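Local coordinates for cytoplasmic protein (PDB 7LPO) that probably cleaves the beta-glucosidic bond of steryl glucosides, as a fungal glycoside hydrolase of family 5, at residues Q53-R58 and Y178-W183; H143-S148 and M197-N202; T174-L179 and H205-T210. All blocks are in the same frame, centred on the assembly; numbering follows the deposited sequence.

Contact 1: Q53-R58 and Y178-W183; sequences QPSHIR and YLHCEW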
loop_
_atom_site.group_PDB
_atom_site.type_symbol
_atom_site.label_atom_id
_atom_site.label_comp_id
_atom_site.label_asym_id
_atom_site.label_seq_id
_atom_site.Cartn_x
_atom_site.Cartn_y
_atom_site.Cartn_z
ATOM N N GLN A 53 -17.328 9.337 -8.672
ATOM C CA GLN A 53 -17.600 7.910 -8.881
ATOM C C GLN A 53 -16.925 7.089 -7.773
ATOM O O GLN A 53 -15.986 6.333 -8.018
ATOM C CB GLN A 53 -17.154 7.456 -10.275
ATOM C CG GLN A 53 -18.007 8.052 -11.416
ATOM C CD GLN A 53 -19.392 7.429 -11.550
ATOM O OE1 GLN A 53 -20.329 8.090 -11.988
ATOM N NE2 GLN A 53 -19.523 6.165 -11.185
ATOM N N PRO A 54 -17.399 7.234 -6.544
ATOM C CA PRO A 54 -16.942 6.326 -5.475
ATOM C C PRO A 54 -17.456 4.905 -5.696
ATOM O O PRO A 54 -18.364 4.651 -6.498
ATOM C CB PRO A 54 -17.534 6.945 -4.206
ATOM C CG PRO A 54 -18.825 7.596 -4.704
ATOM C CD PRO A 54 -18.461 8.148 -6.089
ATOM N N SER A 55 -16.876 3.986 -4.915
ATOM C CA SER A 55 -17.060 2.552 -5.128
ATOM C C SER A 55 -18.523 2.135 -5.048
ATOM O O SER A 55 -18.917 1.149 -5.680
ATOM C CB SER A 55 -16.244 1.756 -4.092
ATOM O OG SER A 55 -16.692 2.001 -2.761
ATOM N N HIS A 56 -19.337 2.840 -4.267
ATOM C CA HIS A 56 -20.695 2.375 -4.020
ATOM C C HIS A 56 -21.711 2.837 -5.058
ATOM O O HIS A 56 -22.852 2.369 -5.023
ATOM C CB HIS A 56 -21.182 2.820 -2.632
ATOM C CG HIS A 56 -21.182 4.303 -2.421
ATOM N ND1 HIS A 56 -20.034 5.014 -2.143
ATOM C CD2 HIS A 56 -22.194 5.204 -2.409
ATOM C CE1 HIS A 56 -20.338 6.288 -1.967
ATOM N NE2 HIS A 56 -21.641 6.432 -2.137
ATOM N N ILE A 57 -21.335 3.722 -5.981
ATOM C CA ILE A 57 -22.302 4.309 -6.909
ATOM C C ILE A 57 -22.167 3.639 -8.276
ATOM O O ILE A 57 -21.127 3.719 -8.924
ATOM C CB ILE A 57 -22.127 5.830 -7.016
ATOM C CG1 ILE A 57 -22.875 6.472 -5.844
ATOM C CG2 ILE A 57 -22.683 6.315 -8.324
ATOM C CD1 ILE A 57 -22.539 7.911 -5.615
ATOM N N ARG A 58 -23.252 3.006 -8.713
ATOM C CA ARG A 58 -23.221 2.307 -9.992
ATOM C C ARG A 58 -23.481 3.244 -11.166
ATOM O O ARG A 58 -22.959 3.018 -12.265
ATOM C CB ARG A 58 -24.254 1.183 -10.001
ATOM C CG ARG A 58 -24.216 0.414 -11.300
ATOM C CD ARG A 58 -24.831 -0.986 -11.238
ATOM N NE ARG A 58 -24.428 -1.701 -12.450
ATOM C CZ ARG A 58 -25.190 -1.851 -13.529
ATOM N NH1 ARG A 58 -26.426 -1.370 -13.546
ATOM N NH2 ARG A 58 -24.715 -2.494 -14.589
ATOM N N TYR A 178 -16.447 -9.507 -7.365
ATOM C CA TYR A 178 -17.471 -8.838 -6.573
ATOM C C TYR A 178 -17.179 -7.345 -6.611
ATOM O O TYR A 178 -16.146 -6.896 -6.102
ATOM C CB TYR A 178 -17.504 -9.346 -5.135
ATOM C CG TYR A 178 -17.990 -10.759 -4.992
ATOM C CD1 TYR A 178 -19.095 -11.213 -5.707
ATOM C CD2 TYR A 178 -17.340 -11.652 -4.140
ATOM C CE1 TYR A 178 -19.536 -12.513 -5.591
ATOM C CE2 TYR A 178 -17.784 -12.955 -4.002
ATOM C CZ TYR A 178 -18.880 -13.376 -4.729
ATOM O OH TYR A 178 -19.332 -14.664 -4.601
ATOM N N LEU A 179 -18.081 -6.587 -7.218
ATOM C CA LEU A 179 -17.985 -5.139 -7.289
ATOM C C LEU A 179 -18.887 -4.533 -6.225
ATOM O O LEU A 179 -20.050 -4.928 -6.094
ATOM C CB LEU A 179 -18.405 -4.632 -8.668
ATOM C CG LEU A 179 -17.389 -4.727 -9.800
ATOM C CD1 LEU A 179 -16.690 -6.060 -9.825
ATOM C CD2 LEU A 179 -18.115 -4.463 -11.125
ATOM N N HIS A 180 -18.357 -3.559 -5.491
ATOM C CA HIS A 180 -19.147 -2.904 -4.458
ATOM C C HIS A 180 -20.462 -2.362 -5.015
ATOM O O HIS A 180 -21.525 -2.517 -4.400
ATOM C CB HIS A 180 -18.324 -1.780 -3.839
ATOM C CG HIS A 180 -18.939 -1.200 -2.610
ATOM N ND1 HIS A 180 -18.444 -0.071 -1.993
ATOM C CD2 HIS A 180 -20.003 -1.598 -1.874
ATOM C CE1 HIS A 180 -19.180 0.203 -0.930
ATOM N NE2 HIS A 180 -20.130 -0.711 -0.833
ATOM N N CYS A 181 -20.415 -1.730 -6.181
ATOM C CA CYS A 181 -21.611 -1.093 -6.719
ATOM C C CYS A 181 -22.605 -2.079 -7.324
ATOM O O CYS A 181 -23.726 -1.671 -7.642
ATOM C CB CYS A 181 -21.218 -0.044 -7.764
ATOM S SG CYS A 181 -20.648 -0.729 -9.330
ATOM N N GLU A 182 -22.242 -3.359 -7.477
ATOM C CA GLU A 182 -23.168 -4.376 -7.963
ATOM C C GLU A 182 -23.368 -5.480 -6.931
ATOM O O GLU A 182 -23.635 -6.630 -7.282
ATOM C CB GLU A 182 -22.688 -4.963 -9.292
ATOM C CG GLU A 182 -22.529 -3.914 -10.398
ATOM C CD GLU A 182 -22.308 -4.511 -11.790
ATOM O OE1 GLU A 182 -22.008 -5.719 -11.896
ATOM O OE2 GLU A 182 -22.431 -3.762 -12.787
ATOM N N TRP A 183 -23.219 -5.147 -5.653
ATOM C CA TRP A 183 -23.438 -6.117 -4.588
ATOM C C TRP A 183 -24.786 -5.870 -3.935
ATOM O O TRP A 183 -25.091 -4.716 -3.610
ATOM C CB TRP A 183 -22.340 -6.023 -3.524
ATOM C CG TRP A 183 -22.619 -6.939 -2.381
ATOM C CD1 TRP A 183 -23.463 -6.712 -1.329
ATOM C CD2 TRP A 183 -22.079 -8.250 -2.190
ATOM N NE1 TRP A 183 -23.484 -7.808 -0.497
ATOM C CE2 TRP A 183 -22.633 -8.759 -1.000
ATOM C CE3 TRP A 183 -21.182 -9.043 -2.912
ATOM C CZ2 TRP A 183 -22.318 -10.021 -0.516
ATOM C CZ3 TRP A 183 -20.866 -10.293 -2.428
ATOM C CH2 TRP A 183 -21.429 -10.770 -1.238
HETATM O O HOH W 1 -17.950 -0.785 -7.493
HETATM O O HOH W 2 -24.687 0.798 -6.589
#

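Contact 2: H143-S148 and M197-N202; sequences HQDVWS and MIWGTN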
loop_
_atom_site.group_PDB
_atom_site.type_symbol
_atom_site.label_atom_id
_atom_site.label_comp_id
_atom_site.label_asym_id
_atom_site.label_seq_id
_atom_site.Cartn_x
_atom_site.Cartn_y
_atom_site.Cartn_z
ATOM N N HIS A 143 -0.408 2.356 -8.255
ATOM C CA HIS A 143 -1.277 1.687 -7.307
ATOM C C HIS A 143 -2.370 0.904 -8.015
ATOM O O HIS A 143 -2.922 1.350 -9.026
ATOM C CB HIS A 143 -1.910 2.693 -6.344
ATOM C CG HIS A 143 -2.561 2.051 -5.161
ATOM N ND1 HIS A 143 -1.935 1.938 -3.938
ATOM C CD2 HIS A 143 -3.771 1.456 -5.024
ATOM C CE1 HIS A 143 -2.736 1.313 -3.094
ATOM N NE2 HIS A 143 -3.853 1.003 -3.729
ATOM N N GLN A 144 -2.686 -0.257 -7.449
ATOM C CA GLN A 144 -3.784 -1.094 -7.896
ATOM C C GLN A 144 -4.259 -1.935 -6.716
ATOM O O GLN A 144 -3.518 -2.190 -5.760
ATOM C CB GLN A 144 -3.369 -1.987 -9.083
ATOM C CG GLN A 144 -2.435 -3.135 -8.724
ATOM C CD GLN A 144 -3.157 -4.337 -8.131
ATOM O OE1 GLN A 144 -4.283 -4.640 -8.497
ATOM N NE2 GLN A 144 -2.498 -5.028 -7.220
ATOM N N ASP A 145 -5.513 -2.361 -6.802
ATOM C CA ASP A 145 -6.095 -3.327 -5.886
ATOM C C ASP A 145 -6.959 -4.249 -6.726
ATOM O O ASP A 145 -7.810 -3.773 -7.480
ATOM C CB ASP A 145 -6.933 -2.654 -4.793
ATOM C CG ASP A 145 -6.124 -1.723 -3.933
ATOM O OD1 ASP A 145 -5.376 -2.227 -3.059
ATOM O OD2 ASP A 145 -6.237 -0.490 -4.125
ATOM N N VAL A 146 -6.722 -5.554 -6.610
ATOM C CA VAL A 146 -7.426 -6.589 -7.365
ATOM C C VAL A 146 -7.613 -6.170 -8.817
ATOM O O VAL A 146 -8.711 -6.276 -9.382
ATOM C CB VAL A 146 -8.763 -6.959 -6.691
ATOM C CG1 VAL A 146 -8.481 -7.635 -5.350
ATOM C CG2 VAL A 146 -9.642 -5.760 -6.468
ATOM N N TRP A 147 -6.506 -5.718 -9.410
ATOM C CA TRP A 147 -6.316 -5.374 -10.818
ATOM C C TRP A 147 -6.904 -4.027 -11.220
ATOM O O TRP A 147 -6.198 -3.222 -11.840
ATOM C CB TRP A 147 -6.881 -6.447 -11.756
ATOM C CG TRP A 147 -6.603 -6.114 -13.211
ATOM C CD1 TRP A 147 -7.504 -5.694 -14.137
ATOM C CD2 TRP A 147 -5.330 -6.129 -13.874
ATOM N NE1 TRP A 147 -6.879 -5.452 -15.336
ATOM C CE2 TRP A 147 -5.544 -5.711 -15.201
ATOM C CE3 TRP A 147 -4.029 -6.445 -13.468
ATOM C CZ2 TRP A 147 -4.510 -5.613 -16.130
ATOM C CZ3 TRP A 147 -3.008 -6.361 -14.391
ATOM C CH2 TRP A 147 -3.251 -5.945 -15.709
ATOM N N SER A 148 -8.173 -3.772 -10.897
ATOM C CA SER A 148 -8.831 -2.559 -11.378
ATOM C C SER A 148 -10.131 -2.320 -10.627
ATOM O O SER A 148 -10.661 -3.221 -9.978
ATOM C CB SER A 148 -9.127 -2.648 -12.879
ATOM O OG SER A 148 -10.034 -3.705 -13.142
ATOM N N MET A 197 -14.242 -6.035 4.093
ATOM C CA MET A 197 -12.968 -6.508 3.562
ATOM C C MET A 197 -13.134 -7.648 2.571
ATOM O O MET A 197 -12.165 -8.358 2.268
ATOM C CB MET A 197 -12.039 -6.950 4.694
ATOM C CG MET A 197 -11.552 -5.824 5.612
ATOM S SD MET A 197 -11.135 -4.274 4.774
ATOM C CE MET A 197 -9.407 -4.439 4.539
ATOM N N ILE A 198 -14.344 -7.864 2.053
ATOM C CA ILE A 198 -14.503 -8.937 1.084
ATOM C C ILE A 198 -13.842 -8.575 -0.239
ATOM O O ILE A 198 -13.554 -9.464 -1.046
ATOM C CB ILE A 198 -15.988 -9.286 0.890
ATOM C CG1 ILE A 198 -16.117 -10.672 0.251
ATOM C CG2 ILE A 198 -16.680 -8.252 0.053
ATOM C CD1 ILE A 198 -17.542 -11.218 0.256
ATOM N N TRP A 199 -13.563 -7.288 -0.472
ATOM C CA TRP A 199 -12.975 -6.886 -1.745
ATOM C C TRP A 199 -11.690 -7.651 -2.016
ATOM O O TRP A 199 -11.342 -7.900 -3.182
ATOM C CB TRP A 199 -12.721 -5.373 -1.757
ATOM C CG TRP A 199 -11.632 -4.933 -0.824
ATOM C CD1 TRP A 199 -11.783 -4.427 0.437
ATOM C CD2 TRP A 199 -10.227 -4.957 -1.079
ATOM N NE1 TRP A 199 -10.550 -4.143 0.987
ATOM C CE2 TRP A 199 -9.581 -4.461 0.073
ATOM C CE3 TRP A 199 -9.446 -5.351 -2.173
ATOM C CZ2 TRP A 199 -8.204 -4.364 0.168
ATOM C CZ3 TRP A 199 -8.072 -5.244 -2.076
ATOM C CH2 TRP A 199 -7.469 -4.753 -0.914
ATOM N N GLY A 200 -10.981 -8.043 -0.954
ATOM C CA GLY A 200 -9.691 -8.690 -1.110
ATOM C C GLY A 200 -9.779 -10.097 -1.670
ATOM O O GLY A 200 -8.815 -10.580 -2.278
ATOM N N THR A 201 -10.916 -10.769 -1.482
ATOM C CA THR A 201 -11.108 -12.105 -2.045
ATOM C C THR A 201 -11.177 -12.100 -3.570
ATOM O O THR A 201 -11.115 -13.173 -4.189
ATOM C CB THR A 201 -12.388 -12.759 -1.487
ATOM O OG1 THR A 201 -13.561 -12.089 -1.981
ATOM C CG2 THR A 201 -12.387 -12.730 0.036
ATOM N N ASN A 202 -11.317 -10.929 -4.192
ATOM C CA ASN A 202 -11.300 -10.879 -5.647
ATOM C C ASN A 202 -10.005 -11.449 -6.204
ATOM O O ASN A 202 -10.004 -12.007 -7.301
ATOM C CB ASN A 202 -11.538 -9.445 -6.120
ATOM C CG ASN A 202 -13.025 -9.071 -6.095
ATOM O OD1 ASN A 202 -13.863 -9.787 -6.629
ATOM N ND2 ASN A 202 -13.349 -7.972 -5.456
#

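Contact 3: T174-L179 and H205-T210; sequences TAAAYL and HLANQT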
loop_
_atom_site.group_PDB
_atom_site.type_symbol
_atom_site.label_atom_id
_atom_site.label_comp_id
_atom_site.label_asym_id
_atom_site.label_seq_id
_atom_site.Cartn_x
_atom_site.Cartn_y
_atom_site.Cartn_z
ATOM N N THR A 174 -21.363 -14.304 -13.021
ATOM C CA THR A 174 -20.507 -15.477 -12.890
ATOM C C THR A 174 -19.732 -15.514 -11.575
ATOM O O THR A 174 -19.006 -16.478 -11.325
ATOM C CB THR A 174 -19.505 -15.538 -14.052
ATOM O OG1 THR A 174 -18.630 -14.403 -13.986
ATOM C CG2 THR A 174 -20.216 -15.574 -15.412
ATOM N N ALA A 175 -19.856 -14.497 -10.732
ATOM C CA ALA A 175 -19.056 -14.408 -9.519
ATOM C C ALA A 175 -17.564 -14.350 -9.839
ATOM O O ALA A 175 -16.725 -14.743 -9.028
ATOM C CB ALA A 175 -19.359 -15.579 -8.580
ATOM N N ALA A 176 -17.218 -13.866 -11.032
ATOM C CA ALA A 176 -15.817 -13.724 -11.403
ATOM C C ALA A 176 -15.161 -12.565 -10.669
ATOM O O ALA A 176 -13.939 -12.547 -10.532
ATOM C CB ALA A 176 -15.701 -13.533 -12.915
ATOM N N ALA A 177 -15.948 -11.602 -10.209
ATOM C CA ALA A 177 -15.482 -10.537 -9.336
ATOM C C ALA A 177 -16.688 -9.994 -8.584
ATOM O O ALA A 177 -17.812 -10.015 -9.098
ATOM C CB ALA A 177 -14.791 -9.415 -10.117
ATOM N N TYR A 178 -16.447 -9.507 -7.365
ATOM C CA TYR A 178 -17.471 -8.838 -6.573
ATOM C C TYR A 178 -17.179 -7.345 -6.611
ATOM O O TYR A 178 -16.146 -6.896 -6.102
ATOM C CB TYR A 178 -17.504 -9.346 -5.135
ATOM C CG TYR A 178 -17.990 -10.759 -4.992
ATOM C CD1 TYR A 178 -19.095 -11.213 -5.707
ATOM C CD2 TYR A 178 -17.340 -11.652 -4.140
ATOM C CE1 TYR A 178 -19.536 -12.513 -5.591
ATOM C CE2 TYR A 178 -17.784 -12.955 -4.002
ATOM C CZ TYR A 178 -18.880 -13.376 -4.729
ATOM O OH TYR A 178 -19.332 -14.664 -4.601
ATOM N N LEU A 179 -18.081 -6.587 -7.218
ATOM C CA LEU A 179 -17.985 -5.139 -7.289
ATOM C C LEU A 179 -18.887 -4.533 -6.225
ATOM O O LEU A 179 -20.050 -4.928 -6.094
ATOM C CB LEU A 179 -18.405 -4.632 -8.668
ATOM C CG LEU A 179 -17.389 -4.727 -9.800
ATOM C CD1 LEU A 179 -16.690 -6.060 -9.825
ATOM C CD2 LEU A 179 -18.115 -4.463 -11.125
ATOM N N HIS A 205 -10.833 -14.956 -7.103
ATOM C CA HIS A 205 -11.935 -15.245 -8.005
ATOM C C HIS A 205 -11.438 -15.176 -9.445
ATOM O O HIS A 205 -10.325 -14.724 -9.726
ATOM C CB HIS A 205 -13.093 -14.279 -7.780
ATOM C CG HIS A 205 -13.919 -14.592 -6.572
ATOM N ND1 HIS A 205 -13.417 -14.520 -5.294
ATOM C CD2 HIS A 205 -15.218 -14.959 -6.442
ATOM C CE1 HIS A 205 -14.366 -14.819 -4.426
ATOM N NE2 HIS A 205 -15.470 -15.089 -5.097
ATOM N N LEU A 206 -12.304 -15.592 -10.366
ATOM C CA LEU A 206 -11.857 -16.005 -11.696
ATOM C C LEU A 206 -11.228 -14.864 -12.495
ATOM O O LEU A 206 -10.258 -15.076 -13.234
ATOM C CB LEU A 206 -13.037 -16.607 -12.460
ATOM C CG LEU A 206 -12.789 -16.970 -13.929
ATOM C CD1 LEU A 206 -11.631 -17.938 -14.016
ATOM C CD2 LEU A 206 -14.027 -17.567 -14.599
ATOM N N ALA A 207 -11.767 -13.653 -12.390
ATOM C CA ALA A 207 -11.239 -12.578 -13.224
ATOM C C ALA A 207 -9.794 -12.263 -12.851
ATOM O O ALA A 207 -8.906 -12.236 -13.714
ATOM C CB ALA A 207 -12.117 -11.331 -13.108
ATOM N N ASN A 208 -9.545 -11.988 -11.569
ATOM C CA ASN A 208 -8.180 -11.740 -11.122
ATOM C C ASN A 208 -7.298 -12.963 -11.343
ATOM O O ASN A 208 -6.107 -12.832 -11.654
ATOM C CB ASN A 208 -8.164 -11.357 -9.641
ATOM C CG ASN A 208 -8.250 -9.863 -9.420
ATOM O OD1 ASN A 208 -7.243 -9.209 -9.149
ATOM N ND2 ASN A 208 -9.463 -9.313 -9.523
ATOM N N GLN A 209 -7.849 -14.165 -11.126
ATOM C CA GLN A 209 -7.048 -15.374 -11.294
ATOM C C GLN A 209 -6.566 -15.496 -12.732
ATOM O O GLN A 209 -5.439 -15.930 -12.989
ATOM C CB GLN A 209 -7.857 -16.610 -10.891
ATOM C CG GLN A 209 -7.938 -16.829 -9.397
ATOM C CD GLN A 209 -8.991 -17.848 -9.008
ATOM O OE1 GLN A 209 -10.062 -17.936 -9.625
ATOM N NE2 GLN A 209 -8.694 -18.628 -7.977
ATOM N N THR A 210 -7.400 -15.090 -13.685
ATOM C CA THR A 210 -7.001 -15.124 -15.084
ATOM C C THR A 210 -6.059 -13.977 -15.405
ATOM O O THR A 210 -4.972 -14.189 -15.954
ATOM C CB THR A 210 -8.237 -15.062 -15.984
ATOM O OG1 THR A 210 -9.056 -16.204 -15.730
ATOM C CG2 THR A 210 -7.839 -15.038 -17.457
HETATM O O HOH W 3 -14.661 -16.917 -9.260
HETATM O O HOH W 4 -11.639 -11.341 -9.579
#

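Contact 1: Q53-R58 and Y178-W183
Ser55 and His180 meet where two loops pack together, one following strand 35-43 and one leading toward helix 206-221. Ser55 OG and His180 ND1 are 2.8 Å apart and hydrogen-bonded. OG lies at the ring edge, in the plane of the imidazole. CG of His180 is anti to the backbone N (chi1 -170°), which carries the ring toward Ser55. CB of His56 sits over one face of the same ring, 4.1 Å from the centroid, in a CH-pi contact. The His56 ring leads away and stacks on Trp581.

Packing is tight around Cys181, next to this pair. The type I turn from Pro54 to Ile57 brings Ser55 O to 3.3 Å from Cys181 CB. Cys181 SG rests against Arg58 CA. The backbones are not directly bonded here. Water 1 donates to Ser55 O (2.8 Å) and accepts from Cys181 N. Water 2 donates to both His56 O and Cys181 O.

The looser side is made by the long, extended side chain of Arg58, which is partly exposed. It crosses the Glu182 side chain at a slant, with guanidinium and carboxylate planes 59° apart. Arg58 NE forms a salt bridge to Glu182 OE2 at 2.9 Å, on the anti side of the carboxylate and tilted 30° out of its plane. Arg58 NH2 adds a weak bond to OE2 at 3.2 Å. Trp62 NE1, from helix 61-66, also donates to OE2, and Glu182 OE1 is bonded to Thr172.

The buried carboxylate is gripped at both oxygens, which probably favours its ionised form. The imidazole is likewise held at both nitrogens, since His180 NE2 bonds to Pro191 O. These bonds fix the rotation of both groups where the loops join.

Contact 2: H143-S148 and M197-N202
Val146 packs against Trp199 and Asn202, joining two loops of the TIM barrel of this family 5 enzyme. Residues 143-148 follow barrel strand 137-143. Residues 197-202 lead through a 3-10 segment toward helix 206-221. No hydrogen bond crosses between the two segments.

The Val146 side chain does most of the touching. Its CB lies 3.8 Å from Asn202 CB. CG1 is anti to the carbonyl carbon (chi1 -67°) and reaches furthest into the contact. It meets Asn202 CB at 3.6 Å and Trp199 O at 3.6 Å. It also comes to 4.0 Å from Trp199 CE3, at the edge of the indole and near its plane. CG2 touches Asn202 CB more distantly. Both methyls thus work on the 3-10 segment, while the polar end of Asn202 serves other partners: OD1 accepts from Tyr178 N, and ND2 makes a weak bond back to Trp199 O.

Asp145 meets the six-membered ring of the indole at CZ3 and CH2. Its CB lies 3.9 Å from Trp199 CZ3. Its OD1 is 3.9 Å from Trp199 CH2, with carboxylate and ring planes 80° apart. The Trp199 side chain comes within about 4 Å of a bound Tris molecule. Tris probably came from the crystallisation liquor, but it may mark a pocket beside this contact.

Asp145 OD2 is held by three partners. Lys48 NZ forms a salt bridge to OD2, and Ser154 OG is bonded to it as well. The third partner is His143 NE2, which donates near its own ring plane to the syn side of Asp145 OD2, 31° out of the carboxylate plane, at 2.8 Å.

Contact 3: T174-L179 and H205-T210
Ala176 O accepts from Ala207 N at 3.1 Å with a nearly straight bond (163°), so the loop 174-179 meets the first turn of helix 206-221 through its backbone. Two waters extend this link. Water 3 donates to Ala175 O at 3.0 Å and accepts from Leu206 N at 2.9 Å. Water 4 donates to Ala176 O at 2.8 Å and accepts from both Asn208 N and Asn208 ND2. The amides of Leu206, Ala207 and Asn208, at the start of the helix, are thus satisfied by loop carbonyls directly or through one water.

Small side chains let the two backbones approach closely. Ala176 CB touches Leu206 CB at 4.1 Å and Ala207 CB at 4.2 Å. Ala177 CB reaches Ala207 CB a little more distantly. Leu338 packs on Ala176 and Leu206.

His205 holds the N-cap position and points its CB toward the loop. Its CG is anti to the carbonyl carbon (chi1 -77°), which carries the ring to the Ala175 carbonyl. Ala175 O lies at the edge of the imidazole, in its plane, 3.0 Å from CD2. The Tyr178 ring meets the adjoining NE2. Tyr178 CE2 is 3.3 Å from His205 NE2, and the planes are inclined at 62°, an oblique meeting of two rings.

The nitrogens of the buried imidazole have carbonyl partners from elsewhere in the chain. Thr201 O bonds His205 ND1, and Pro295 O weakly bonds His205 NE2. This could favour a proton on each nitrogen, although the nearby positive end of the helix would oppose the added charge. These two bonds help set the turn of the ring.

The three contacts form one connected patch around the loops between strand 137-143 and helix 206-221. Contacts 2 and 3 are the closest neighbours, with centres 10 Å apart. Asn208 ND2 probably bonds to Val146 O at 3.1 Å, tying the helix start to the barrel loop. Contacts 1 and 3 share Tyr178 and Leu179, and their centres lie 15 Å apart. The centres of contacts 1 and 2 are 13 Å apart, and Trp183 CH2 packs on Ile198 CD1 at 4.2 Å between them. Contact 2 borders the bound Tris through Trp199. Asn586 touches Trp199 and bonds Ser55, so one residue touches both contact 1 and contact 2.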